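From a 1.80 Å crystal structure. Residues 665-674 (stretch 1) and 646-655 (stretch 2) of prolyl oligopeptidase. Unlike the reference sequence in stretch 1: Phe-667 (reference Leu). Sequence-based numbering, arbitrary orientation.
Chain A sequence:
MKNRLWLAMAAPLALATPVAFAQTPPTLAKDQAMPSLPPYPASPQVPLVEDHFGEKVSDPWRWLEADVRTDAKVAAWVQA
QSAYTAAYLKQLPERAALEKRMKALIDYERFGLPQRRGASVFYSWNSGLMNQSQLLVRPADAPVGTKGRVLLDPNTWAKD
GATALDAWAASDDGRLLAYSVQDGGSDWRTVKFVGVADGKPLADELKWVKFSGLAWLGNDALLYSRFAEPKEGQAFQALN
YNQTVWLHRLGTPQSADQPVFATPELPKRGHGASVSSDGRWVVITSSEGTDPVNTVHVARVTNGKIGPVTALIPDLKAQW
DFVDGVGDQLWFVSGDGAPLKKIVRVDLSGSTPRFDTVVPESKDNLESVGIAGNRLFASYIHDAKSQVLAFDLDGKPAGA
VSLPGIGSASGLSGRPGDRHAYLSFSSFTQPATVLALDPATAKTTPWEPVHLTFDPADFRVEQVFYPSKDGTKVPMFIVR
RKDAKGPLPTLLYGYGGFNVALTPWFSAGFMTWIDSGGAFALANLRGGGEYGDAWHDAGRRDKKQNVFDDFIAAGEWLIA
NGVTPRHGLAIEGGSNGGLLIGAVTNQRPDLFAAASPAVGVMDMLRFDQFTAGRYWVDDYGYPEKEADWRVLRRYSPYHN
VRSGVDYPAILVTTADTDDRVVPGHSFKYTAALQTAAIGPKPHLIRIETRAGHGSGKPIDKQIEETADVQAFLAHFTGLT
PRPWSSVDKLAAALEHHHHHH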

ATOM      1  N   HIS A 665      24.565   2.783  -9.684  1.00 12.40           N
ATOM      2  CA  HIS A 665      24.313   1.352  -9.771  1.00 13.49           C
ATOM      3  C   HIS A 665      23.824   0.988 -11.190  1.00 12.74           C
ATOM      4  O   HIS A 665      24.374   0.098 -11.839  1.00 12.64           O
ATOM      5  CB  HIS A 665      23.244   0.889  -8.765  1.00 12.66           C
ATOM      6  CG  HIS A 665      23.682   0.889  -7.331  1.00 15.24           C
ATOM      7  ND1 HIS A 665      24.509  -0.082  -6.805  1.00 12.64           N
ATOM      8  CD2 HIS A 665      23.361   1.718  -6.300  1.00 15.21           C
ATOM      9  CE1 HIS A 665      24.700   0.168  -5.520  1.00 15.52           C
ATOM     10  NE2 HIS A 665      23.990   1.239  -5.179  1.00 14.49           N
ATOM     11  N   SER A 666      22.773   1.661 -11.636  1.00 12.14           N
ATOM     12  CA  SER A 666      22.189   1.410 -12.954  1.00 12.69           C
ATOM     13  C   SER A 666      23.141   1.778 -14.101  1.00 13.41           C
ATOM     14  O   SER A 666      23.203   1.120 -15.109  1.00 12.35           O
ATOM     15  CB  SER A 666      20.878   2.156 -13.100  1.00 13.40           C
ATOM     16  OG  SER A 666      19.837   1.560 -12.367  1.00 13.50           O
ATOM     17  N   PHE A 667      23.871   2.872 -13.942  1.00 13.58           N
ATOM     18  CA  PHE A 667      24.771   3.316 -14.960  1.00 12.22           C
ATOM     19  C   PHE A 667      25.860   2.267 -15.148  1.00 12.56           C
ATOM     20  O   PHE A 667      26.160   1.904 -16.289  1.00 13.11           O
ATOM     21  CB  PHE A 667      25.425   4.649 -14.577  1.00 11.84           C
ATOM     22  CG  PHE A 667      24.489   5.852 -14.502  1.00 10.20           C
ATOM     23  CD1 PHE A 667      23.146   5.807 -14.884  1.00 11.10           C
ATOM     24  CD2 PHE A 667      25.013   7.065 -14.009  1.00 12.15           C
ATOM     25  CE1 PHE A 667      22.355   6.893 -14.760  1.00 12.47           C
ATOM     26  CE2 PHE A 667      24.220   8.189 -13.898  1.00 15.51           C
ATOM     27  CZ  PHE A 667      22.906   8.129 -14.299  1.00 14.55           C
ATOM     28  N   LYS A 668      26.498   1.789 -14.075  1.00 12.72           N
ATOM     29  CA  LYS A 668      27.635   0.834 -14.211  1.00 13.03           C
ATOM     30  C   LYS A 668      27.149  -0.504 -14.737  1.00 13.10           C
ATOM     31  O   LYS A 668      27.826  -1.148 -15.538  1.00 12.54           O
ATOM     32  CB  LYS A 668      28.332   0.604 -12.857  1.00 13.40           C
ATOM     33  CG  LYS A 668      29.095   1.856 -12.375  1.00 16.79           C
ATOM     34  CD  LYS A 668      30.180   1.496 -11.363  1.00 17.76           C
ATOM     35  CE  LYS A 668      29.667   0.595 -10.277  1.00 15.56           C
ATOM     36  NZ  LYS A 668      30.660   0.449  -9.192  1.00 14.42           N
ATOM     37  N   TYR A 669      25.959  -0.916 -14.292  1.00 11.86           N
ATOM     38  CA  TYR A 669      25.341  -2.166 -14.737  1.00 11.41           C
ATOM     39  C   TYR A 669      25.068  -2.132 -16.231  1.00 11.74           C
ATOM     40  O   TYR A 669      25.377  -3.080 -16.923  1.00 11.25           O
ATOM     41  CB  TYR A 669      24.036  -2.413 -13.958  1.00 10.85           C
ATOM     42  CG  TYR A 669      23.247  -3.562 -14.426  1.00  9.89           C
ATOM     43  CD1 TYR A 669      23.649  -4.867 -14.142  1.00 11.88           C
ATOM     44  CD2 TYR A 669      22.018  -3.378 -15.033  1.00 12.05           C
ATOM     45  CE1 TYR A 669      22.888  -5.976 -14.567  1.00 10.66           C
ATOM     46  CE2 TYR A 669      21.252  -4.472 -15.452  1.00 11.75           C
ATOM     47  CZ  TYR A 669      21.678  -5.765 -15.187  1.00 12.31           C
ATOM     48  OH  TYR A 669      20.894  -6.819 -15.606  1.00 10.99           O
ATOM     49  N   THR A 670      24.559  -1.013 -16.725  1.00 11.77           N
ATOM     50  CA  THR A 670      24.329  -0.829 -18.167  1.00 12.55           C
ATOM     51  C   THR A 670      25.633  -0.856 -18.984  1.00 11.33           C
ATOM     52  O   THR A 670      25.722  -1.446 -20.070  1.00 12.24           O
ATOM     53  CB  THR A 670      23.604   0.531 -18.384  1.00 12.65           C
ATOM     54  OG1 THR A 670      22.320   0.488 -17.738  1.00 13.34           O
ATOM     55  CG2 THR A 670      23.321   0.744 -19.878  1.00 13.61           C
ATOM     56  N   ALA A 671      26.655  -0.172 -18.492  1.00 11.93           N
ATOM     57  CA  ALA A 671      27.964  -0.195 -19.146  1.00 11.64           C
ATOM     58  C   ALA A 671      28.483  -1.616 -19.254  1.00 12.14           C
ATOM     59  O   ALA A 671      28.990  -1.992 -20.301  1.00 13.20           O
ATOM     60  CB  ALA A 671      28.976   0.723 -18.435  1.00 11.87           C
ATOM     61  N   ALA A 672      28.322  -2.414 -18.190  1.00 12.79           N
ATOM     62  CA  ALA A 672      28.748  -3.785 -18.173  1.00 12.76           C
ATOM     63  C   ALA A 672      28.003  -4.630 -19.195  1.00 14.02           C
ATOM     64  O   ALA A 672      28.654  -5.372 -19.975  1.00 13.52           O
ATOM     65  CB  ALA A 672      28.622  -4.429 -16.736  1.00 13.32           C
ATOM     66  N   LEU A 673      26.665  -4.514 -19.227  1.00 12.34           N
ATOM     67  CA  LEU A 673      25.863  -5.251 -20.204  1.00 12.67           C
ATOM     68  C   LEU A 673      26.216  -4.871 -21.653  1.00 12.62           C
ATOM     69  O   LEU A 673      26.278  -5.747 -22.498  1.00 12.14           O
ATOM     70  CB  LEU A 673      24.359  -4.925 -20.043  1.00 13.82           C
ATOM     71  CG  LEU A 673      23.652  -5.357 -18.778  1.00 13.37           C
ATOM     72  CD1 LEU A 673      22.252  -4.884 -18.796  1.00 14.77           C
ATOM     73  CD2 LEU A 673      23.662  -6.881 -18.617  1.00 12.51           C
ATOM     74  N   GLN A 674      26.387  -3.575 -21.945  1.00 11.84           N
ATOM     75  CA  GLN A 674      26.641  -3.111 -23.319  1.00 12.25           C
ATOM     76  C   GLN A 674      28.056  -3.512 -23.776  1.00 13.52           C
ATOM     77  O   GLN A 674      28.280  -3.778 -24.935  1.00 12.79           O
ATOM     78  CB  GLN A 674      26.473  -1.606 -23.474  1.00 12.59           C
ATOM     79  CG  GLN A 674      25.023  -1.148 -23.480  1.00 11.50           C
ATOM     80  CD  GLN A 674      24.831   0.334 -23.554  1.00 13.46           C
ATOM     81  OE1 GLN A 674      25.815   1.128 -23.585  1.00 14.16           O
ATOM     82  NE2 GLN A 674      23.536   0.749 -23.541  1.00  9.88           N
TER
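Stretch 2 646-655: DYPAILVTTA

Residues 649-654 of stretch 2 form a β-strand, and residues 646-648 lead into it as loop or turn. The strand runs nearly antiparallel to helix 665-674. The angle between their N-to-C directions is 160°, the signed crossing angle is -160°, and the axes approach to 8.9 Å.

Asp-646 lies out of reach of the helix. Tyr-647 points toward it, and its CD2 is 4.1 Å from CD2 of Leu-673. Pro-648 and Ala-649 make no contact. Ile-650 points toward the helix with chi1 m and chi2 t. Its CD1 lies 3.8 Å from CD1 of Leu-673 and 4.1 Å from OH of Tyr-669. Leu-651 is again out of reach, as expected from the alternation of an extended strand.

Val-652 is the most covered residue of the contact. Its CG1 is 3.6 Å from OG of Ser-666. Its CG2 lies 3.7 Å from OG1 of Thr-670 and 3.9 Å from CE2 of Tyr-669, at the edge of that ring. Thr-653 points away. Thr-654 turns back, with CG2 3.8 Å from CB of Ser-666 and 3.9 Å from CE1 of Phe-667. Its OG1 donates a hydrogen bond to O of Ala-655 (2.7 Å). Ala-655 points away.

No hydrogen bond joins the stretches; the contact rests on packing.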

ATOM      1  N   ASP A 646      23.450 -15.592 -24.508  1.00 15.86           N
ATOM      2  CA  ASP A 646      22.445 -14.625 -24.952  1.00 15.28           C
ATOM      3  C   ASP A 646      21.526 -14.169 -23.785  1.00 14.13           C
ATOM      4  O   ASP A 646      20.846 -14.977 -23.137  1.00 13.69           O
ATOM      5  CB  ASP A 646      21.579 -15.171 -26.092  1.00 15.91           C
ATOM      6  CG  ASP A 646      22.353 -15.323 -27.427  1.00 19.05           C
ATOM      7  OD1 ASP A 646      23.376 -14.649 -27.687  1.00 20.64           O
ATOM      8  OD2 ASP A 646      21.966 -16.106 -28.292  1.00 24.77           O
ATOM      9  N   TYR A 647      21.505 -12.864 -23.558  1.00 12.88           N
ATOM     10  CA  TYR A 647      20.718 -12.262 -22.504  1.00 12.22           C
ATOM     11  C   TYR A 647      19.373 -11.825 -23.077  1.00 12.56           C
ATOM     12  O   TYR A 647      19.243 -11.558 -24.266  1.00 12.67           O
ATOM     13  CB  TYR A 647      21.456 -11.035 -21.907  1.00 12.35           C
ATOM     14  CG  TYR A 647      22.334 -11.382 -20.696  1.00 12.55           C
ATOM     15  CD1 TYR A 647      23.216 -12.480 -20.719  1.00 12.80           C
ATOM     16  CD2 TYR A 647      22.254 -10.656 -19.537  1.00 12.54           C
ATOM     17  CE1 TYR A 647      23.998 -12.787 -19.633  1.00 12.66           C
ATOM     18  CE2 TYR A 647      23.046 -10.979 -18.410  1.00 11.46           C
ATOM     19  CZ  TYR A 647      23.924 -12.005 -18.489  1.00 11.95           C
ATOM     20  OH  TYR A 647      24.642 -12.327 -17.372  1.00 12.41           O
ATOM     21  N   PRO A 648      18.393 -11.673 -22.209  1.00 12.60           N
ATOM     22  CA  PRO A 648      17.138 -11.061 -22.613  1.00 12.52           C
ATOM     23  C   PRO A 648      17.348  -9.614 -23.071  1.00 12.40           C
ATOM     24  O   PRO A 648      18.401  -8.984 -22.847  1.00 13.83           O
ATOM     25  CB  PRO A 648      16.302 -11.074 -21.335  1.00 12.49           C
ATOM     26  CG  PRO A 648      17.118 -11.644 -20.277  1.00 14.38           C
ATOM     27  CD  PRO A 648      18.447 -11.972 -20.763  1.00 11.05           C
ATOM     28  N   ALA A 649      16.329  -9.087 -23.704  1.00 11.28           N
ATOM     29  CA  ALA A 649      16.258  -7.620 -23.896  1.00 11.56           C
ATOM     30  C   ALA A 649      16.096  -7.016 -22.506  1.00 11.06           C
ATOM     31  O   ALA A 649      15.326  -7.530 -21.702  1.00 12.68           O
ATOM     32  CB  ALA A 649      15.092  -7.254 -24.773  1.00 11.32           C
ATOM     33  N   ILE A 650      16.788  -5.912 -22.226  1.00 10.94           N
ATOM     34  CA  ILE A 650      16.800  -5.319 -20.915  1.00 10.62           C
ATOM     35  C   ILE A 650      16.679  -3.824 -21.035  1.00 12.28           C
ATOM     36  O   ILE A 650      17.396  -3.214 -21.841  1.00 13.28           O
ATOM     37  CB  ILE A 650      18.117  -5.648 -20.153  1.00 10.85           C
ATOM     38  CG1 ILE A 650      18.296  -7.149 -19.955  1.00 11.83           C
ATOM     39  CG2 ILE A 650      18.155  -4.933 -18.803  1.00 11.50           C
ATOM     40  CD1 ILE A 650      19.661  -7.558 -19.410  1.00 12.98           C
ATOM     41  N   LEU A 651      15.737  -3.246 -20.291  1.00 11.85           N
ATOM     42  CA  LEU A 651      15.565  -1.796 -20.242  1.00 11.45           C
ATOM     43  C   LEU A 651      15.692  -1.425 -18.777  1.00 11.54           C
ATOM     44  O   LEU A 651      14.744  -1.582 -17.969  1.00 11.98           O
ATOM     45  CB  LEU A 651      14.204  -1.381 -20.809  1.00 11.60           C
ATOM     46  CG  LEU A 651      13.865   0.106 -20.890  1.00 13.67           C
ATOM     47  CD1 LEU A 651      14.881   0.803 -21.754  1.00 13.31           C
ATOM     48  CD2 LEU A 651      12.440   0.276 -21.395  1.00 14.08           C
ATOM     49  N   VAL A 652      16.880  -0.950 -18.440  1.00 10.78           N
ATOM     50  CA  VAL A 652      17.177  -0.394 -17.135  1.00 12.38           C
ATOM     51  C   VAL A 652      16.530   1.006 -17.013  1.00 12.51           C
ATOM     52  O   VAL A 652      16.590   1.815 -17.948  1.00 13.80           O
ATOM     53  CB  VAL A 652      18.686  -0.305 -16.947  1.00 10.88           C
ATOM     54  CG1 VAL A 652      19.048   0.243 -15.574  1.00 13.02           C
ATOM     55  CG2 VAL A 652      19.352  -1.663 -17.302  1.00 12.55           C
ATOM     56  N   THR A 653      15.875   1.308 -15.905  1.00 14.08           N
ATOM     57  CA  THR A 653      15.296   2.673 -15.750  1.00 14.19           C
ATOM     58  C   THR A 653      15.728   3.313 -14.469  1.00 14.83           C
ATOM     59  O   THR A 653      15.827   2.647 -13.417  1.00 13.47           O
ATOM     60  CB  THR A 653      13.751   2.666 -15.798  1.00 15.23           C
ATOM     61  OG1 THR A 653      13.278   1.875 -14.711  1.00 13.72           O
ATOM     62  CG2 THR A 653      13.201   1.988 -17.048  1.00 14.82           C
ATOM     63  N   THR A 654      16.002   4.611 -14.537  1.00 14.63           N
ATOM     64  CA  THR A 654      16.342   5.393 -13.340  1.00 15.36           C
ATOM     65  C   THR A 654      16.301   6.860 -13.735  1.00 15.86           C
ATOM     66  O   THR A 654      16.366   7.158 -14.917  1.00 14.86           O
ATOM     67  CB  THR A 654      17.768   5.041 -12.791  1.00 15.63           C
ATOM     68  OG1 THR A 654      18.144   5.929 -11.736  1.00 15.50           O
ATOM     69  CG2 THR A 654      18.861   5.297 -13.854  1.00 15.17           C
ATOM     70  N   ALA A 655      16.165   7.758 -12.761  1.00 16.44           N
ATOM     71  CA  ALA A 655      16.419   9.180 -13.006  1.00 16.75           C
ATOM     72  C   ALA A 655      17.919   9.395 -12.895  1.00 17.50           C
ATOM     73  O   ALA A 655      18.645   8.487 -12.452  1.00 17.51           O
ATOM     74  CB  ALA A 655      15.683  10.058 -12.002  1.00 17.83           C
TER